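Local coordinates for protein PES4 (Saccharomyces cerevisiae, PDB 6EXX) that probably binds RNA, including mRNA 3'-untranslated regions and poly(A) or poly(U) tracts, through RNA recognition motifs, of which this chain is the fourth, at residues S3-E8 / I49-F54. Sequence-based numbering, arbitrary orientation.
Sequences STLFLE and IKFRNF
S3 and L5 pair with F51 and I49 across two antiparallel strands, each residue giving and taking one backbone hydrogen bond, the shortest running 2.7 Å from F51 N to S3 O. T4 faces K50 between them as a non-hydrogen-bonded pair, and T4 CA adds a C-H...O contact of 3.4 Å to I49 O. S3, L5, I49 and F51 send their side chains to one face of the sheet. There the F51 ring, its CG anti to the carbonyl carbon (chi1 -63°), presents its edge to S3 O and to L5 CB, the latter 4.0 Å from F51 CE2, while CG2 of I49 lies over one ring face, offset toward the rim. L7 CD1 continues this layer, 4.1 Å from I49 CD1. These are the two central strands of the RNA recognition motif, and this face is the one its helices pack on: A57 and I60 of helix 54-64 meet F51, and F61 meets L5. T4 and K50 occupy the opposite face, the side on which such domains commonly bind RNA; there T4 OG1 rests against K50 CG at 3.6 Å. Beyond the strand the chain turns back past S3; N53 caps the helix through OD1 to D56 N.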
ATOM      1  N   SER A   3      -7.564  -6.844   8.254  0.56 12.34           N
ATOM      2  CA  SER A   3      -7.978  -6.067   7.107  0.56 12.01           C
ATOM      3  C   SER A   3      -6.782  -5.953   6.191  0.56 11.79           C
ATOM      4  O   SER A   3      -5.720  -5.498   6.609  0.56 11.50           O
ATOM      5  CB  SER A   3      -8.435  -4.685   7.556  0.56 13.32           C
ATOM      6  OG  SER A   3      -8.993  -3.958   6.480  0.56 15.26           O
ATOM      7  N   THR A   4      -6.950  -6.380   4.946  1.00 12.06           N
ATOM      8  CA  THR A   4      -5.867  -6.339   3.979  1.00 10.53           C
ATOM      9  C   THR A   4      -6.185  -5.363   2.871  1.00 10.37           C
ATOM     10  O   THR A   4      -7.251  -5.413   2.268  1.00 11.43           O
ATOM     11  CB  THR A   4      -5.598  -7.725   3.403  1.00 12.54           C
ATOM     12  OG1 THR A   4      -5.324  -8.616   4.480  1.00 15.93           O
ATOM     13  CG2 THR A   4      -4.405  -7.706   2.474  1.00 12.13           C
ATOM     14  N   LEU A   5      -5.230  -4.479   2.615  1.00  8.86           N
ATOM     15  CA  LEU A   5      -5.316  -3.497   1.554  1.00  8.98           C
ATOM     16  C   LEU A   5      -4.431  -3.970   0.420  1.00  8.75           C
ATOM     17  O   LEU A   5      -3.213  -4.027   0.561  1.00  9.58           O
ATOM     18  CB  LEU A   5      -4.799  -2.163   2.073  1.00 10.75           C
ATOM     19  CG  LEU A   5      -4.767  -1.002   1.087  1.00 13.56           C
ATOM     20  CD1 LEU A   5      -6.146  -0.759   0.516  1.00 15.66           C
ATOM     21  CD2 LEU A   5      -4.229   0.249   1.758  1.00 14.65           C
ATOM     22  N   PHE A   6      -5.033  -4.306  -0.714  1.00  8.56           N
ATOM     23  CA  PHE A   6      -4.285  -4.668  -1.908  1.00  8.89           C
ATOM     24  C   PHE A   6      -3.958  -3.414  -2.703  1.00  8.83           C
ATOM     25  O   PHE A   6      -4.765  -2.485  -2.804  1.00  9.91           O
ATOM     26  CB  PHE A   6      -5.056  -5.688  -2.748  1.00  9.66           C
ATOM     27  CG  PHE A   6      -5.043  -7.060  -2.148  1.00 12.62           C
ATOM     28  CD1 PHE A   6      -5.953  -7.412  -1.170  1.00 15.78           C
ATOM     29  CD2 PHE A   6      -4.092  -7.985  -2.532  1.00 14.63           C
ATOM     30  CE1 PHE A   6      -5.934  -8.680  -0.607  1.00 17.72           C
ATOM     31  CE2 PHE A   6      -4.066  -9.250  -1.972  1.00 17.17           C
ATOM     32  CZ  PHE A   6      -4.986  -9.588  -1.006  1.00 17.94           C
ATOM     33  N   LEU A   7      -2.737  -3.399  -3.221  1.00  8.37           N
ATOM     34  CA  LEU A   7      -2.163  -2.243  -3.882  1.00  7.98           C
ATOM     35  C   LEU A   7      -1.630  -2.642  -5.245  1.00  8.48           C
ATOM     36  O   LEU A   7      -1.024  -3.704  -5.392  1.00  9.71           O
ATOM     37  CB  LEU A   7      -0.994  -1.699  -3.057  1.00  9.41           C
ATOM     38  CG  LEU A   7      -1.331  -1.208  -1.656  1.00 10.73           C
ATOM     39  CD1 LEU A   7      -0.072  -0.813  -0.919  1.00 11.56           C
ATOM     40  CD2 LEU A   7      -2.324  -0.056  -1.698  1.00 12.01           C
ATOM     41  N   GLU A   8      -1.824  -1.781  -6.239  1.00  8.15           N
ATOM     42  CA  GLU A   8      -1.204  -1.975  -7.534  1.00  8.67           C
ATOM     43  C   GLU A   8      -0.954  -0.620  -8.190  1.00  8.21           C
ATOM     44  O   GLU A   8      -1.300   0.427  -7.649  1.00  8.29           O
ATOM     45  CB  GLU A   8      -2.067  -2.886  -8.411  1.00 10.67           C
ATOM     46  CG  GLU A   8      -3.364  -2.260  -8.835  1.00 12.33           C
ATOM     47  CD  GLU A   8      -4.168  -3.135  -9.766  1.00 15.22           C
ATOM     48  OE1 GLU A   8      -4.193  -4.367  -9.571  1.00 17.49           O
ATOM     49  OE2 GLU A   8      -4.773  -2.584 -10.701  1.00 16.78           O
ATOM     50  N   ILE A  49      -0.825  -4.652   2.065  1.00  8.85           N
ATOM     51  CA  ILE A  49      -0.507  -4.445   3.463  1.00  8.52           C
ATOM     52  C   ILE A  49      -1.611  -5.113   4.264  1.00  8.88           C
ATOM     53  O   ILE A  49      -2.799  -4.823   4.072  1.00  9.45           O
ATOM     54  CB  ILE A  49      -0.407  -2.957   3.859  1.00  8.88           C
ATOM     55  CG1 ILE A  49       0.572  -2.210   2.940  1.00  9.94           C
ATOM     56  CG2 ILE A  49       0.003  -2.862   5.320  1.00  9.70           C
ATOM     57  CD1 ILE A  49       0.542  -0.699   3.138  1.00 11.35           C
ATOM     58  N   LYS A  50      -1.214  -6.011   5.162  1.00  8.64           N
ATOM     59  CA  LYS A  50      -2.153  -6.715   6.022  1.00  9.54           C
ATOM     60  C   LYS A  50      -2.130  -6.031   7.373  1.00  9.42           C
ATOM     61  O   LYS A  50      -1.095  -6.004   8.035  1.00 10.94           O
ATOM     62  CB  LYS A  50      -1.771  -8.184   6.184  1.00 10.73           C
ATOM     63  CG  LYS A  50      -2.811  -8.982   6.964  1.00 12.90           C
ATOM     64  CD  LYS A  50      -2.311 -10.335   7.453  1.00 17.48           C
ATOM     65  CE  LYS A  50      -1.797 -11.215   6.350  1.00 20.47           C
ATOM     66  NZ  LYS A  50      -1.362 -12.516   6.922  1.00 21.02           N
ATOM     67  N   PHE A  51      -3.275  -5.478   7.759  1.00  9.66           N
ATOM     68  CA  PHE A  51      -3.419  -4.747   9.011  1.00 10.01           C
ATOM     69  C   PHE A  51      -4.125  -5.577  10.077  1.00 10.68           C
ATOM     70  O   PHE A  51      -4.872  -6.510   9.776  1.00 11.25           O
ATOM     71  CB  PHE A  51      -4.217  -3.464   8.784  1.00  9.54           C
ATOM     72  CG  PHE A  51      -3.551  -2.491   7.858  1.00  8.89           C
ATOM     73  CD1 PHE A  51      -2.607  -1.597   8.339  1.00  9.93           C
ATOM     74  CD2 PHE A  51      -3.877  -2.455   6.514  1.00  8.63           C
ATOM     75  CE1 PHE A  51      -2.012  -0.689   7.499  1.00  9.95           C
ATOM     76  CE2 PHE A  51      -3.275  -1.546   5.676  1.00  9.23           C
ATOM     77  CZ  PHE A  51      -2.341  -0.671   6.167  1.00  9.08           C
ATOM     78  N   ARG A  52      -3.892  -5.211  11.332  1.00 11.70           N
ATOM     79  CA  ARG A  52      -4.507  -5.887  12.462  1.00 12.41           C
ATOM     80  C   ARG A  52      -6.006  -5.646  12.566  1.00 13.43           C
ATOM     81  O   ARG A  52      -6.718  -6.466  13.140  1.00 15.03           O
ATOM     82  CB  ARG A  52      -3.833  -5.434  13.752  1.00 13.57           C
ATOM     83  CG  ARG A  52      -2.361  -5.736  13.804  1.00 16.31           C
ATOM     84  CD  ARG A  52      -1.664  -4.937  14.894  1.00 19.10           C
ATOM     85  NE  ARG A  52      -0.229  -5.202  14.913  1.00 22.49           N
ATOM     86  CZ  ARG A  52       0.344  -6.203  15.569  1.00 25.77           C
ATOM     87  NH1 ARG A  52      -0.387  -7.053  16.278  1.00 26.98           N
ATOM     88  NH2 ARG A  52       1.657  -6.354  15.517  1.00 27.39           N
ATOM     89  N   ASN A  53      -6.476  -4.525  12.035  1.00 13.64           N
ATOM     90  CA  ASN A  53      -7.883  -4.178  12.129  1.00 14.09           C
ATOM     91  C   ASN A  53      -8.231  -3.144  11.068  1.00 13.54           C
ATOM     92  O   ASN A  53      -7.352  -2.594  10.392  1.00 12.55           O
ATOM     93  CB  ASN A  53      -8.236  -3.674  13.534  1.00 15.32           C
ATOM     94  CG  ASN A  53      -7.320  -2.574  14.003  1.00 16.99           C
ATOM     95  OD1 ASN A  53      -7.195  -1.536  13.352  1.00 17.33           O
ATOM     96  ND2 ASN A  53      -6.664  -2.796  15.137  1.00 20.14           N
ATOM     97  N   PHE A  54      -9.521  -2.883  10.922  1.00 13.96           N
ATOM     98  CA  PHE A  54     -10.005  -1.993   9.883  1.00 13.59           C
ATOM     99  C   PHE A  54      -9.653  -0.545  10.195  1.00 11.70           C
ATOM    100  O   PHE A  54      -9.477   0.255   9.290  1.00 10.91           O
ATOM    101  CB  PHE A  54     -11.517  -2.158   9.723  1.00 15.89           C
ATOM    102  CG  PHE A  54     -12.068  -1.489   8.504  1.00 16.63           C
ATOM    103  CD1 PHE A  54     -11.682  -1.896   7.233  1.00 19.57           C
ATOM    104  CD2 PHE A  54     -12.968  -0.446   8.621  1.00 15.27           C
ATOM    105  CE1 PHE A  54     -12.189  -1.279   6.106  1.00 20.82           C
ATOM    106  CE2 PHE A  54     -13.491   0.171   7.495  1.00 16.82           C
ATOM    107  CZ  PHE A  54     -13.097  -0.243   6.237  1.00 19.45           C
TER